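Local coordinates for succinoglycan biosynthesis protein (Bacillus cereus ATCC 14579, PDB 3B55), which binds calcium and belongs to the erythromycin esterase family, probably acting as a hydrolase whose natural substrate is not established, at residues Y373-V378 against K395-E400; A43-A48 against F383-R388; A406-T409 against D414-K417. The protein carries 1 engineered substitution. One frame throughout, in Å; residues are numbered along the deposited sequence.

Interaction 1: residues Y373-V378 against K395-E400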
ATOM      1  N   TYR A 373      22.884  -8.107  -2.653  1.00 10.61           N
ATOM      2  CA  TYR A 373      24.035  -8.994  -2.524  1.00  9.71           C
ATOM      3  C   TYR A 373      24.541  -9.005  -1.085  1.00 11.09           C
ATOM      4  O   TYR A 373      24.752 -10.064  -0.495  1.00  9.26           O
ATOM      5  CB  TYR A 373      25.173  -8.519  -3.427  1.00 12.53           C
ATOM      6  CG  TYR A 373      26.392  -9.412  -3.379  1.00 14.21           C
ATOM      7  CD1 TYR A 373      26.484 -10.535  -4.200  1.00 16.48           C
ATOM      8  CD2 TYR A 373      27.442  -9.157  -2.487  1.00 12.77           C
ATOM      9  CE1 TYR A 373      27.577 -11.385  -4.139  1.00 20.97           C
ATOM     10  CE2 TYR A 373      28.551 -10.006  -2.419  1.00 16.46           C
ATOM     11  CZ  TYR A 373      28.605 -11.123  -3.252  1.00 17.31           C
ATOM     12  OH  TYR A 373      29.668 -11.991  -3.193  1.00 19.58           O
ATOM     13  N   ILE A 374      24.753  -7.812  -0.540  1.00 11.57           N
ATOM     14  CA  ILE A 374      25.262  -7.663   0.809  1.00  9.25           C
ATOM     15  C   ILE A 374      24.372  -8.322   1.864  1.00 11.96           C
ATOM     16  O   ILE A 374      24.864  -9.120   2.666  1.00  7.43           O
ATOM     17  CB  ILE A 374      25.518  -6.175   1.095  1.00 10.91           C
ATOM     18  CG1 ILE A 374      26.670  -5.708   0.190  1.00 11.90           C
ATOM     19  CG2 ILE A 374      25.852  -5.961   2.564  1.00 10.84           C
ATOM     20  CD1 ILE A 374      26.952  -4.216   0.214  1.00 10.06           C
ATOM     21  N   PHE A 375      23.079  -8.006   1.874  1.00 10.99           N
ATOM     22  CA  PHE A 375      22.171  -8.640   2.831  1.00 11.18           C
ATOM     23  C   PHE A 375      22.037 -10.120   2.456  1.00 11.11           C
ATOM     24  O   PHE A 375      21.741 -10.966   3.299  1.00 11.56           O
ATOM     25  CB  PHE A 375      20.789  -7.972   2.795  1.00  9.76           C
ATOM     26  CG  PHE A 375      20.666  -6.779   3.705  1.00  8.39           C
ATOM     27  CD1 PHE A 375      20.202  -6.926   5.005  1.00 10.80           C
ATOM     28  CD2 PHE A 375      21.045  -5.511   3.268  1.00  6.56           C
ATOM     29  CE1 PHE A 375      20.117  -5.829   5.861  1.00 17.66           C
ATOM     30  CE2 PHE A 375      20.966  -4.414   4.109  1.00  8.30           C
ATOM     31  CZ  PHE A 375      20.500  -4.573   5.412  1.00 13.45           C
ATOM     32  N   GLY A 376      22.268 -10.423   1.182  1.00 12.03           N
ATOM     33  CA  GLY A 376      22.176 -11.794   0.714  1.00 11.09           C
ATOM     34  C   GLY A 376      23.287 -12.697   1.222  1.00 12.75           C
ATOM     35  O   GLY A 376      23.203 -13.917   1.084  1.00 15.60           O
ATOM     36  N   GLN A 377      24.336 -12.112   1.796  1.00 13.20           N
ATOM     37  CA  GLN A 377      25.438 -12.912   2.318  1.00 15.13           C
ATOM     38  C   GLN A 377      25.221 -13.330   3.777  1.00 17.91           C
ATOM     39  O   GLN A 377      26.029 -14.075   4.340  1.00 17.86           O
ATOM     40  CB  GLN A 377      26.763 -12.158   2.183  1.00 16.84           C
ATOM     41  CG  GLN A 377      27.158 -11.846   0.742  1.00 14.41           C
ATOM     42  CD  GLN A 377      27.038 -13.056  -0.165  1.00 20.48           C
ATOM     43  OE1 GLN A 377      26.049 -13.210  -0.880  1.00 31.04           O
ATOM     44  NE2 GLN A 377      28.036 -13.929  -0.126  1.00 24.55           N
ATOM     45  N   VAL A 378      24.141 -12.842   4.388  1.00 15.17           N
ATOM     46  CA  VAL A 378      23.829 -13.211   5.765  1.00 15.44           C
ATOM     47  C   VAL A 378      23.382 -14.672   5.736  1.00 15.86           C
ATOM     48  O   VAL A 378      22.522 -15.034   4.937  1.00 16.41           O
ATOM     49  CB  VAL A 378      22.701 -12.331   6.336  1.00 17.18           C
ATOM     50  CG1 VAL A 378      22.226 -12.884   7.674  1.00 14.73           C
ATOM     51  CG2 VAL A 378      23.205 -10.900   6.502  1.00 14.49           C
ATOM     52  N   LYS A 395      26.504   1.857   9.631  1.00 23.50           N
ATOM     53  CA  LYS A 395      25.609   2.989   9.767  1.00 21.96           C
ATOM     54  C   LYS A 395      25.838   3.963   8.618  1.00 20.98           C
ATOM     55  O   LYS A 395      24.890   4.445   8.002  1.00 20.70           O
ATOM     56  CB  LYS A 395      25.860   3.681  11.105  1.00 24.69           C
ATOM     57  CG  LYS A 395      24.963   4.869  11.385  1.00 32.33           C
ATOM     58  CD  LYS A 395      25.201   5.392  12.794  1.00 36.25           C
ATOM     59  CE  LYS A 395      24.306   6.579  13.116  1.00 44.09           C
ATOM     60  NZ  LYS A 395      24.383   6.952  14.558  1.00 46.79           N
ATOM     61  N   THR A 396      27.105   4.239   8.335  1.00 21.61           N
ATOM     62  CA  THR A 396      27.493   5.159   7.263  1.00 20.36           C
ATOM     63  C   THR A 396      27.082   4.609   5.905  1.00 15.90           C
ATOM     64  O   THR A 396      26.560   5.327   5.062  1.00 16.92           O
ATOM     65  CB  THR A 396      29.022   5.371   7.249  1.00 23.74           C
ATOM     66  OG1 THR A 396      29.456   5.821   8.540  1.00 22.58           O
ATOM     67  CG2 THR A 396      29.411   6.399   6.191  1.00 22.02           C
ATOM     68  N   TRP A 397      27.344   3.325   5.704  1.00 15.51           N
ATOM     69  CA  TRP A 397      27.013   2.640   4.460  1.00 16.32           C
ATOM     70  C   TRP A 397      25.498   2.659   4.207  1.00 17.67           C
ATOM     71  O   TRP A 397      25.059   2.802   3.069  1.00 18.67           O
ATOM     72  CB  TRP A 397      27.535   1.206   4.545  1.00 14.49           C
ATOM     73  CG  TRP A 397      26.991   0.264   3.528  1.00 11.78           C
ATOM     74  CD1 TRP A 397      27.358   0.160   2.216  1.00  7.85           C
ATOM     75  CD2 TRP A 397      25.999  -0.739   3.751  1.00  8.60           C
ATOM     76  NE1 TRP A 397      26.657  -0.850   1.610  1.00  9.83           N
ATOM     77  CE2 TRP A 397      25.808  -1.416   2.528  1.00 10.12           C
ATOM     78  CE3 TRP A 397      25.237  -1.123   4.863  1.00 12.50           C
ATOM     79  CZ2 TRP A 397      24.902  -2.471   2.389  1.00 14.74           C
ATOM     80  CZ3 TRP A 397      24.333  -2.171   4.728  1.00 13.33           C
ATOM     81  CH2 TRP A 397      24.168  -2.829   3.494  1.00 16.30           C
ATOM     82  N   LEU A 398      24.709   2.523   5.273  1.00 16.16           N
ATOM     83  CA  LEU A 398      23.257   2.535   5.153  1.00 14.26           C
ATOM     84  C   LEU A 398      22.723   3.919   4.780  1.00 17.23           C
ATOM     85  O   LEU A 398      21.593   4.051   4.297  1.00 17.13           O
ATOM     86  CB  LEU A 398      22.596   2.084   6.460  1.00 13.24           C
ATOM     87  CG  LEU A 398      22.548   0.588   6.777  1.00 20.03           C
ATOM     88  CD1 LEU A 398      21.936   0.376   8.151  1.00 19.96           C
ATOM     89  CD2 LEU A 398      21.729  -0.136   5.716  1.00 19.25           C
ATOM     90  N   ASN A 399      23.526   4.955   5.005  1.00 19.25           N
ATOM     91  CA  ASN A 399      23.097   6.311   4.680  1.00 22.06           C
ATOM     92  C   ASN A 399      23.645   6.828   3.362  1.00 21.25           C
ATOM     93  O   ASN A 399      23.542   8.011   3.055  1.00 23.68           O
ATOM     94  CB  ASN A 399      23.454   7.277   5.814  1.00 24.97           C
ATOM     95  CG  ASN A 399      22.383   7.328   6.886  1.00 34.24           C
ATOM     96  OD1 ASN A 399      22.211   6.382   7.663  1.00 39.94           O
ATOM     97  ND2 ASN A 399      21.642   8.435   6.924  1.00 31.33           N
ATOM     98  N   GLU A 400      24.230   5.929   2.586  1.00 21.26           N
ATOM     99  CA  GLU A 400      24.770   6.285   1.289  1.00 20.47           C
ATOM    100  C   GLU A 400      23.907   5.629   0.223  1.00 20.15           C
ATOM    101  O   GLU A 400      23.237   4.632   0.490  1.00 20.54           O
ATOM    102  CB  GLU A 400      26.208   5.794   1.166  1.00 20.03           C
ATOM    103  CG  GLU A 400      27.210   6.595   1.968  1.00 27.29           C
ATOM    104  CD  GLU A 400      28.558   5.918   2.028  1.00 33.88           C
ATOM    105  OE1 GLU A 400      28.729   4.884   1.347  1.00 24.75           O
ATOM    106  OE2 GLU A 400      29.447   6.419   2.750  1.00 37.90           O
TER
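W397 reaches from helix 392-398 to I374 and F375 of helix 371-376, a helix-to-helix hydrophobic contact in the erythromycin esterase-like fold. The two backbones stay far apart, with 11.1 Å between the CA atoms of I374 and W397, the nearest pair, so the indole has to span the gap. Its first torsion does this: CG lies anti to the backbone N (chi1 165°), which carries the six-membered ring out to the facing helix. I374 comes the other way, and the two side chains run antiparallel, each alongside the other. Two branches of the isoleucine touch the indole: CD1 approaches CZ2 of W397 at 3.5 Å and also lies near NE1, while CG2 of I374 packs against the same CZ2 at 3.6 Å. F375 crosses W397 obliquely, its CE2 sitting at the indole's edge, close to the indole plane. All three residues are buried, and no hydrogen bond joins the segments; the contact rests on apolar packing, with 167 Å² buried in total. Other parts of the chain close round the indole: the rings of Y37, Y371 and H402 meet it, and I42 of helix 39-49 touches it. At the far end of the indole, CH2 of W397 is shared by both partners, 3.6 Å from F375 CE2 and 3.7 Å from I374 CG2.

Interaction 2: residues A43-A48 against F383-R388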
ATOM      1  N   ALA A  43      28.518  -7.145   6.112  1.00 25.43           N
ATOM      2  CA  ALA A  43      27.645  -8.314   6.035  1.00 26.61           C
ATOM      3  C   ALA A  43      27.764  -9.198   7.273  1.00 29.64           C
ATOM      4  O   ALA A  43      26.869  -9.995   7.562  1.00 28.64           O
ATOM      5  CB  ALA A  43      27.964  -9.119   4.788  1.00 23.90           C
ATOM      6  N   LYS A  44      28.873  -9.064   7.995  1.00 29.61           N
ATOM      7  CA  LYS A  44      29.091  -9.848   9.201  1.00 31.62           C
ATOM      8  C   LYS A  44      28.458  -9.143  10.392  1.00 27.88           C
ATOM      9  O   LYS A  44      28.024  -9.788  11.345  1.00 32.07           O
ATOM     10  CB  LYS A  44      30.590 -10.058   9.440  1.00 34.09           C
ATOM     11  CG  LYS A  44      31.244 -11.017   8.447  1.00 39.19           C
ATOM     12  CD  LYS A  44      31.853 -12.210   9.172  1.00 50.37           C
ATOM     13  CE  LYS A  44      32.145 -13.384   8.231  1.00 57.77           C
ATOM     14  NZ  LYS A  44      33.552 -13.446   7.735  1.00 57.43           N
ATOM     15  N   TRP A  45      28.408  -7.816  10.333  1.00 28.53           N
ATOM     16  CA  TRP A  45      27.804  -7.018  11.398  1.00 24.63           C
ATOM     17  C   TRP A  45      26.291  -7.230  11.309  1.00 22.89           C
ATOM     18  O   TRP A  45      25.599  -7.304  12.325  1.00 23.71           O
ATOM     19  CB  TRP A  45      28.136  -5.539  11.188  1.00 24.07           C
ATOM     20  CG  TRP A  45      27.613  -4.608  12.244  1.00 24.33           C
ATOM     21  CD1 TRP A  45      28.326  -4.047  13.269  1.00 27.19           C
ATOM     22  CD2 TRP A  45      26.275  -4.105  12.363  1.00 21.94           C
ATOM     23  NE1 TRP A  45      27.515  -3.220  14.015  1.00 26.04           N
ATOM     24  CE2 TRP A  45      26.252  -3.236  13.480  1.00 20.31           C
ATOM     25  CE3 TRP A  45      25.093  -4.299  11.634  1.00 27.68           C
ATOM     26  CZ2 TRP A  45      25.094  -2.565  13.886  1.00 21.75           C
ATOM     27  CZ3 TRP A  45      23.937  -3.629  12.038  1.00 23.44           C
ATOM     28  CH2 TRP A  45      23.948  -2.772  13.153  1.00 27.54           C
ATOM     29  N   LEU A  46      25.794  -7.328  10.078  1.00 21.34           N
ATOM     30  CA  LEU A  46      24.371  -7.545   9.825  1.00 21.25           C
ATOM     31  C   LEU A  46      23.933  -8.893  10.380  1.00 22.03           C
ATOM     32  O   LEU A  46      22.830  -9.028  10.909  1.00 21.12           O
ATOM     33  CB  LEU A  46      24.087  -7.515   8.324  1.00 19.84           C
ATOM     34  CG  LEU A  46      24.326  -6.202   7.584  1.00 16.62           C
ATOM     35  CD1 LEU A  46      24.215  -6.437   6.091  1.00 19.99           C
ATOM     36  CD2 LEU A  46      23.325  -5.160   8.046  1.00 16.85           C
ATOM     37  N   GLU A  47      24.806  -9.886  10.255  1.00 23.01           N
ATOM     38  CA  GLU A  47      24.521 -11.233  10.732  1.00 25.93           C
ATOM     39  C   GLU A  47      24.419 -11.277  12.258  1.00 24.61           C
ATOM     40  O   GLU A  47      23.576 -11.981  12.818  1.00 24.83           O
ATOM     41  CB  GLU A  47      25.619 -12.184  10.259  1.00 25.56           C
ATOM     42  CG  GLU A  47      25.107 -13.528   9.782  1.00 36.68           C
ATOM     43  CD  GLU A  47      26.118 -14.258   8.924  1.00 42.08           C
ATOM     44  OE1 GLU A  47      26.774 -13.599   8.089  1.00 48.78           O
ATOM     45  OE2 GLU A  47      26.245 -15.490   9.073  1.00 45.29           O
ATOM     46  N   ALA A  48      25.280 -10.520  12.922  1.00 23.90           N
ATOM     47  CA  ALA A  48      25.296 -10.480  14.377  1.00 25.62           C
ATOM     48  C   ALA A  48      24.121  -9.705  14.965  1.00 26.12           C
ATOM     49  O   ALA A  48      23.759  -9.913  16.120  1.00 29.23           O
ATOM     50  CB  ALA A  48      26.611  -9.877  14.862  1.00 25.81           C
ATOM     51  N   PHE A 383      15.210 -13.064   7.953  1.00  9.87           N
ATOM     52  CA  PHE A 383      15.536 -12.322   9.163  1.00  8.22           C
ATOM     53  C   PHE A 383      15.161 -10.863   9.002  1.00  9.84           C
ATOM     54  O   PHE A 383      14.933 -10.392   7.889  1.00  9.16           O
ATOM     55  CB  PHE A 383      17.036 -12.414   9.467  1.00  7.51           C
ATOM     56  CG  PHE A 383      17.908 -11.765   8.424  1.00  8.87           C
ATOM     57  CD1 PHE A 383      18.289 -12.461   7.279  1.00 10.09           C
ATOM     58  CD2 PHE A 383      18.342 -10.453   8.579  1.00 12.87           C
ATOM     59  CE1 PHE A 383      19.092 -11.861   6.308  1.00  8.05           C
ATOM     60  CE2 PHE A 383      19.145  -9.842   7.617  1.00  9.60           C
ATOM     61  CZ  PHE A 383      19.522 -10.546   6.479  1.00 11.41           C
ATOM     62  N   PHE A 384      15.059 -10.153  10.120  1.00  8.94           N
ATOM     63  CA  PHE A 384      14.777  -8.736  10.047  1.00 10.81           C
ATOM     64  C   PHE A 384      15.755  -8.009  10.950  1.00 10.88           C
ATOM     65  O   PHE A 384      16.451  -8.632  11.760  1.00  9.89           O
ATOM     66  CB  PHE A 384      13.320  -8.409  10.398  1.00  9.35           C
ATOM     67  CG  PHE A 384      12.911  -8.760  11.801  1.00 12.64           C
ATOM     68  CD1 PHE A 384      12.694 -10.086  12.174  1.00 11.61           C
ATOM     69  CD2 PHE A 384      12.640  -7.753  12.722  1.00  9.01           C
ATOM     70  CE1 PHE A 384      12.201 -10.399  13.435  1.00  8.61           C
ATOM     71  CE2 PHE A 384      12.148  -8.056  13.987  1.00 16.57           C
ATOM     72  CZ  PHE A 384      11.926  -9.385  14.343  1.00 10.92           C
ATOM     73  N   ILE A 385      15.829  -6.695  10.800  1.00  9.07           N
ATOM     74  CA  ILE A 385      16.772  -5.922  11.587  1.00 14.32           C
ATOM     75  C   ILE A 385      16.357  -4.470  11.680  1.00 13.93           C
ATOM     76  O   ILE A 385      15.716  -3.939  10.770  1.00 14.54           O
ATOM     77  CB  ILE A 385      18.176  -6.009  10.950  1.00 15.95           C
ATOM     78  CG1 ILE A 385      19.158  -5.114  11.702  1.00 17.22           C
ATOM     79  CG2 ILE A 385      18.097  -5.627   9.480  1.00 17.05           C
ATOM     80  CD1 ILE A 385      20.608  -5.511  11.482  1.00 21.10           C
ATOM     81  N   ASP A 386      16.727  -3.830  12.786  1.00 13.00           N
ATOM     82  CA  ASP A 386      16.405  -2.425  12.990  1.00 12.84           C
ATOM     83  C   ASP A 386      17.549  -1.593  12.413  1.00 14.89           C
ATOM     84  O   ASP A 386      18.634  -1.522  13.000  1.00 11.34           O
ATOM     85  CB  ASP A 386      16.260  -2.117  14.481  1.00 12.89           C
ATOM     86  CG  ASP A 386      15.598  -0.773  14.734  1.00 15.60           C
ATOM     87  OD1 ASP A 386      15.810   0.154  13.926  1.00 13.13           O
ATOM     88  OD2 ASP A 386      14.877  -0.644  15.747  1.00 20.17           O
ATOM     89  N   LEU A 387      17.310  -0.979  11.259  1.00 12.72           N
ATOM     90  CA  LEU A 387      18.318  -0.155  10.600  1.00 16.24           C
ATOM     91  C   LEU A 387      18.651   1.096  11.419  1.00 16.60           C
ATOM     92  O   LEU A 387      19.733   1.664  11.293  1.00 16.54           O
ATOM     93  CB  LEU A 387      17.827   0.258   9.205  1.00 15.24           C
ATOM     94  CG  LEU A 387      17.433  -0.881   8.252  1.00 15.09           C
ATOM     95  CD1 LEU A 387      16.915  -0.304   6.948  1.00 13.74           C
ATOM     96  CD2 LEU A 387      18.621  -1.788   8.000  1.00 13.99           C
ATOM     97  N   ARG A 388      17.716   1.518  12.260  1.00 18.85           N
ATOM     98  CA  ARG A 388      17.930   2.702  13.082  1.00 22.14           C
ATOM     99  C   ARG A 388      18.961   2.459  14.179  1.00 20.94           C
ATOM    100  O   ARG A 388      19.480   3.404  14.765  1.00 22.99           O
ATOM    101  CB  ARG A 388      16.614   3.138  13.719  1.00 20.89           C
ATOM    102  CG  ARG A 388      15.547   3.546  12.727  1.00 16.58           C
ATOM    103  CD  ARG A 388      14.199   3.645  13.419  1.00 17.35           C
ATOM    104  NE  ARG A 388      13.861   2.382  14.067  1.00 11.68           N
ATOM    105  CZ  ARG A 388      12.730   2.151  14.729  1.00 14.88           C
ATOM    106  NH1 ARG A 388      11.812   3.104  14.834  1.00 10.40           N
ATOM    107  NH2 ARG A 388      12.525   0.967  15.296  1.00  6.09           N
TER
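I385 meets W45 and L46 through a single methyl group, CD1, and between 43-48 and 383-388 the contact is van der Waals packing by this one methyl. The CD1 of I385 lies 3.9 Å from CZ3 of W45, meeting that corner of the indole. It is also 4.2 Å from the backbone O of L46 and, more loosely, 4.4 Å from its CD2. The isoleucine reaches this far because a chi1 of 176° turns CG1 directly opposite the backbone N, which extends the ethyl branch toward the helix. With no approach closer than these the packing is loose, and no hydrogen bond joins the segments.

Polar interactions gather at the end of the strand, within 383-388. R388 presents NE and NH2 to the two oxygens of D386: NE donates to OD1 at 3.0 Å in an almost straight bond (179°), with OD1 in the guanidinium plane and NE on the syn side of OD1, while NH2 of R388 forms a salt bridge with OD2 of D386 at 2.9 Å from above the carboxylate plane. NH2 also bonds M71 O, tying the strand end to helix 68-72. The backbone N of R388 reaches OD1 of D386 from the anti side, also at 2.9 Å, making an Asx turn. Three bonds thus fix the carboxylate's rotation where the strand gives way to a 3-10 turn.

Around the contact, helix 371-376 contributes I374 and F375 against L46, and F375 also touches I385. Strand 382-386 pairs through F384 with K51 and through I385 with L430, placing it between strands 51-53 and 429-433 of the mixed sheet.

Interaction 3: residues A406-T409 against D414-K417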
ATOM      1  N   ALA A 406      14.602  -2.989  -7.974  1.00 14.64           N
ATOM      2  CA  ALA A 406      13.464  -2.071  -8.045  1.00 17.01           C
ATOM      3  C   ALA A 406      12.104  -2.740  -7.880  1.00 15.41           C
ATOM      4  O   ALA A 406      11.205  -2.193  -7.233  1.00 16.89           O
ATOM      5  CB  ALA A 406      13.511  -1.295  -9.355  1.00 18.23           C
ATOM      6  N   GLY A 407      11.948  -3.910  -8.484  1.00  9.59           N
ATOM      7  CA  GLY A 407      10.702  -4.638  -8.353  1.00 10.43           C
ATOM      8  C   GLY A 407       9.470  -4.099  -9.061  1.00 11.55           C
ATOM      9  O   GLY A 407       8.348  -4.299  -8.580  1.00  9.04           O
ATOM     10  N   ILE A 408       9.656  -3.419 -10.187  1.00 12.10           N
ATOM     11  CA  ILE A 408       8.521  -2.887 -10.935  1.00 13.63           C
ATOM     12  C   ILE A 408       7.735  -4.058 -11.545  1.00 12.90           C
ATOM     13  O   ILE A 408       8.304  -5.098 -11.888  1.00 10.83           O
ATOM     14  CB  ILE A 408       8.986  -1.920 -12.037  1.00 12.27           C
ATOM     15  CG1 ILE A 408       9.791  -0.784 -11.406  1.00 15.31           C
ATOM     16  CG2 ILE A 408       7.780  -1.337 -12.768  1.00 11.89           C
ATOM     17  CD1 ILE A 408       9.054  -0.093 -10.258  1.00 15.97           C
ATOM     18  N   THR A 409       6.424  -3.897 -11.666  1.00 15.20           N
ATOM     19  CA  THR A 409       5.591  -4.974 -12.183  1.00 17.51           C
ATOM     20  C   THR A 409       5.756  -5.283 -13.669  1.00 18.60           C
ATOM     21  O   THR A 409       5.262  -6.303 -14.156  1.00 18.97           O
ATOM     22  CB  THR A 409       4.114  -4.688 -11.870  1.00 18.41           C
ATOM     23  OG1 THR A 409       3.743  -3.413 -12.414  1.00 28.10           O
ATOM     24  CG2 THR A 409       3.896  -4.665 -10.368  1.00 17.26           C
ATOM     25  N   ASP A 414      12.651   0.412 -21.010  1.00 15.27           N
ATOM     26  CA  ASP A 414      12.604   1.684 -20.307  1.00 18.94           C
ATOM     27  C   ASP A 414      12.230   1.577 -18.845  1.00 21.29           C
ATOM     28  O   ASP A 414      11.904   2.576 -18.204  1.00 23.71           O
ATOM     29  CB  ASP A 414      11.635   2.611 -21.029  1.00 16.81           C
ATOM     30  CG  ASP A 414      11.969   2.745 -22.493  1.00 19.04           C
ATOM     31  OD1 ASP A 414      13.067   3.256 -22.802  1.00 16.37           O
ATOM     32  OD2 ASP A 414      11.141   2.325 -23.326  1.00 18.12           O
ATOM     33  N   ILE A 415      12.268   0.359 -18.325  1.00 21.00           N
ATOM     34  CA  ILE A 415      11.950   0.123 -16.929  1.00 22.68           C
ATOM     35  C   ILE A 415      13.202  -0.418 -16.240  1.00 21.21           C
ATOM     36  O   ILE A 415      13.629  -1.545 -16.484  1.00 21.90           O
ATOM     37  CB  ILE A 415      10.797  -0.878 -16.800  1.00 22.40           C
ATOM     38  CG1 ILE A 415       9.561  -0.305 -17.495  1.00 25.65           C
ATOM     39  CG2 ILE A 415      10.518  -1.174 -15.331  1.00 21.86           C
ATOM     40  CD1 ILE A 415       8.483  -1.322 -17.741  1.00 22.70           C
ATOM     41  N   PRO A 416      13.822   0.401 -15.383  1.00 20.41           N
ATOM     42  CA  PRO A 416      15.032  -0.000 -14.661  1.00 20.41           C
ATOM     43  C   PRO A 416      14.779  -1.184 -13.742  1.00 19.96           C
ATOM     44  O   PRO A 416      13.740  -1.236 -13.077  1.00 18.09           O
ATOM     45  CB  PRO A 416      15.401   1.260 -13.887  1.00 20.40           C
ATOM     46  CG  PRO A 416      14.061   1.892 -13.626  1.00 22.71           C
ATOM     47  CD  PRO A 416      13.377   1.740 -14.957  1.00 19.87           C
ATOM     48  N   LYS A 417      15.716  -2.130 -13.706  1.00 18.52           N
ATOM     49  CA  LYS A 417      15.554  -3.289 -12.842  1.00 18.78           C
ATOM     50  C   LYS A 417      16.102  -2.999 -11.447  1.00 19.88           C
ATOM     51  O   LYS A 417      15.755  -3.689 -10.484  1.00 18.17           O
ATOM     52  CB  LYS A 417      16.228  -4.535 -13.423  1.00 19.49           C
ATOM     53  CG  LYS A 417      15.682  -5.821 -12.782  1.00 26.26           C
ATOM     54  CD  LYS A 417      16.376  -7.090 -13.254  1.00 35.06           C
ATOM     55  CE  LYS A 417      16.071  -7.410 -14.705  1.00 41.16           C
ATOM     56  NZ  LYS A 417      14.608  -7.528 -14.938  1.00 46.73           N
TER
HETATM   57  O   HOH W   1      12.052  -3.434 -12.043  1.00 14.24           O
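Neither 406-409 nor 414-417 is a regular helix or strand, yet their backbones come together at one end, where the CA atoms of A406 and K417 are 5.4 Å apart. There A406 N donates to K417 O at 2.8 Å, nearly straight at the hydrogen (173°), although the donor stands above the carbonyl plane. Farther along, a water takes over: it accepts from I408 N and donates to P416 O, each at 3.0 Å, linking two atoms that do not bond each other. Between these two links G407 turns the chain with a positive phi of 71°.

A406 CB lies against two carbonyl oxygens, 3.5 Å from K417 O and 3.7 Å from P416 O. Beyond it the CG2 branch of I415 lies against I408, 3.7 Å from its CB and also near its CG2. K417 points its CB away from 406-409, and its NZ makes a salt bridge with E411.

The arrangement extends the two-stranded antiparallel hairpin 402-405/418-421 into its connecting loop. That loop lies beside the metal site: the side chain of I408 is about 8 Å from the bound calcium ion, and T409 touches H85, a calcium ligand.

How the interactions relate
Near the N terminus, helix 39-49 supplies 43-48, which packs on strand 382-386, some 335 residues later; interaction 2 therefore closes a very long loop, tying the start of the chain to the mixed sheet. Interaction 1 closes a short one, from helix 371-376 to helix 392-398, and strand 382-386 lies inside that loop, so the two contacts cross. They also touch: V378 CG1 is 3.6 Å from F383 CE1, and their centres are about 9 Å apart. Interaction 3 follows in series, a local closure within the loop between strands 402-405 and 418-421. Its centre lies about 21 Å from that of interaction 1, and its 406-409 segment lies beside the calcium site.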